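Local structure of MMS19 nucleotide excision repair protein homolog (Mus musculus, 6TBL) at residues 15-20 and 51-56. The protein is probably a key component of the cytosolic iron-sulfur assembly complex, which delivers iron-sulfur clusters to proteins of DNA metabolism and genome integrity. Numbering follows the deposited sequence.
Sequences EALSCP and VTKFLN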
loop_
_atom_site.group_PDB
_atom_site.type_symbol
_atom_site.label_atom_id
_atom_site.label_comp_id
_atom_site.label_asym_id
_atom_site.label_seq_id
_atom_site.Cartn_x
_atom_site.Cartn_y
_atom_site.Cartn_z
ATOM N N GLU A 15 17.652 22.969 28.411
ATOM C CA GLU A 15 19.057 22.730 28.107
ATOM C C GLU A 15 19.582 21.459 28.757
ATOM O O GLU A 15 20.577 20.902 28.284
ATOM C CB GLU A 15 19.898 23.931 28.540
ATOM C CG GLU A 15 19.764 25.127 27.617
ATOM C CD GLU A 15 20.276 24.833 26.220
ATOM O OE1 GLU A 15 21.349 24.203 26.103
ATOM O OE2 GLU A 15 19.602 25.221 25.241
ATOM N N ALA A 16 18.939 20.987 29.827
ATOM C CA ALA A 16 19.354 19.734 30.444
ATOM C C ALA A 16 19.057 18.531 29.560
ATOM O O ALA A 16 19.676 17.477 29.741
ATOM C CB ALA A 16 18.676 19.563 31.803
ATOM N N LEU A 17 18.127 18.662 28.610
ATOM C CA LEU A 17 17.830 17.565 27.697
ATOM C C LEU A 17 19.000 17.247 26.778
ATOM O O LEU A 17 19.086 16.124 26.269
ATOM C CB LEU A 17 16.593 17.896 26.863
ATOM C CG LEU A 17 15.286 18.060 27.639
ATOM C CD1 LEU A 17 14.205 18.632 26.746
ATOM C CD2 LEU A 17 14.847 16.730 28.219
ATOM N N SER A 18 19.894 18.207 26.554
ATOM C CA SER A 18 21.072 18.000 25.723
ATOM C C SER A 18 22.275 17.504 26.515
ATOM O O SER A 18 23.317 17.218 25.915
ATOM C CB SER A 18 21.435 19.296 24.997
ATOM O OG SER A 18 20.301 19.849 24.353
ATOM N N CYS A 19 22.157 17.394 27.833
ATOM C CA CYS A 19 23.287 16.980 28.655
ATOM C C CYS A 19 23.606 15.509 28.405
ATOM O O CYS A 19 22.698 14.672 28.428
ATOM C CB CYS A 19 22.979 17.216 30.130
ATOM S SG CYS A 19 24.257 16.626 31.254
ATOM N N PRO A 20 24.869 15.153 28.155
ATOM C CA PRO A 20 25.185 13.740 27.885
ATOM C C PRO A 20 24.994 12.820 29.082
ATOM O O PRO A 20 24.902 11.602 28.887
ATOM C CB PRO A 20 26.658 13.782 27.448
ATOM C CG PRO A 20 26.908 15.200 27.048
ATOM C CD PRO A 20 26.032 16.029 27.938
ATOM N N VAL A 51 9.829 18.397 21.092
ATOM C CA VAL A 51 9.694 17.260 20.184
ATOM C C VAL A 51 11.066 16.745 19.770
ATOM O O VAL A 51 11.325 15.535 19.787
ATOM C CB VAL A 51 8.846 17.649 18.959
ATOM C CG1 VAL A 51 8.895 16.554 17.911
ATOM C CG2 VAL A 51 7.413 17.922 19.372
ATOM N N THR A 52 11.967 17.657 19.404
ATOM C CA THR A 52 13.285 17.254 18.924
ATOM C C THR A 52 14.045 16.465 19.984
ATOM O O THR A 52 14.502 15.344 19.731
ATOM C CB THR A 52 14.084 18.485 18.498
ATOM O OG1 THR A 52 13.285 19.300 17.632
ATOM C CG2 THR A 52 15.349 18.071 17.765
ATOM N N LYS A 53 14.174 17.034 21.186
ATOM C CA LYS A 53 15.016 16.422 22.209
ATOM C C LYS A 53 14.396 15.148 22.769
ATOM O O LYS A 53 15.113 14.187 23.070
ATOM C CB LYS A 53 15.294 17.423 23.328
ATOM C CG LYS A 53 16.272 18.508 22.932
ATOM C CD LYS A 53 17.555 17.896 22.394
ATOM C CE LYS A 53 18.480 18.953 21.823
ATOM N NZ LYS A 53 19.690 18.338 21.217
ATOM N N PHE A 54 13.070 15.122 22.924
ATOM C CA PHE A 54 12.415 13.909 23.406
ATOM C C PHE A 54 12.662 12.740 22.461
ATOM O O PHE A 54 12.923 11.617 22.906
ATOM C CB PHE A 54 10.914 14.145 23.583
ATOM C CG PHE A 54 10.564 15.025 24.751
ATOM C CD1 PHE A 54 11.510 15.346 25.710
ATOM C CD2 PHE A 54 9.279 15.523 24.892
ATOM C CE1 PHE A 54 11.182 16.155 26.782
ATOM C CE2 PHE A 54 8.945 16.333 25.961
ATOM C CZ PHE A 54 9.896 16.647 26.909
ATOM N N LEU A 55 12.591 12.989 21.150
ATOM C CA LEU A 55 12.830 11.921 20.184
ATOM C C LEU A 55 14.269 11.424 20.253
ATOM O O LEU A 55 14.516 10.215 20.174
ATOM C CB LEU A 55 12.490 12.401 18.774
ATOM C CG LEU A 55 11.011 12.662 18.486
ATOM C CD1 LEU A 55 10.829 13.260 17.099
ATOM C CD2 LEU A 55 10.204 11.380 18.632
ATOM N N ASN A 56 15.231 12.338 20.400
ATOM C CA ASN A 56 16.623 11.920 20.533
ATOM C C ASN A 56 16.823 11.060 21.773
ATOM O O ASN A 56 17.511 10.034 21.722
ATOM C CB ASN A 56 17.540 13.141 20.578
ATOM C CG ASN A 56 17.577 13.887 19.265
ATOM O OD1 ASN A 56 18.319 13.524 18.352
ATOM N ND2 ASN A 56 16.772 14.937 19.158
#
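L17 packs CB and CD1 against the CB and CG of K53 and turns both methyls to CE1 of F54, joining two successive HEAT repeats in the C-terminal part of MMS19: residues 15-20 run on from helix 9-16 of one through a type I turn, A16 to C19, and 51-56 belong to helix 47-57 of the next. Its CD1 lies 3.8 Å from K53 CB and 3.9 Å from F54 CE1, approaching the ring at a slant, while CD2 meets the ring edge in plane, 4.0 Å from CE1. The F54 CB leaves its helix away from residues 15-20, yet CE1 still reaches L17; L29, C72, M73 and L76 of helices 22-38 and 63-76 also touch this phenylalanine. L17 also packs on L32 of helix 22-38 in its own repeat and is buried, tying that repeat's interior to the helix of the next. Toward the surface, K53 bends at chi2 (-54°) and then runs extended, which carries its chain past L17 CB to S18. Cut back to an alanine, K53 would lose CG and everything beyond it, which would probably strip L17 CB of part of its cover and take away the aliphatic chain beside S18 OG. No hydrogen bond crosses the contact; S18 OG approaches K53 CE at 3.2 Å, with NZ at 3.5 Å.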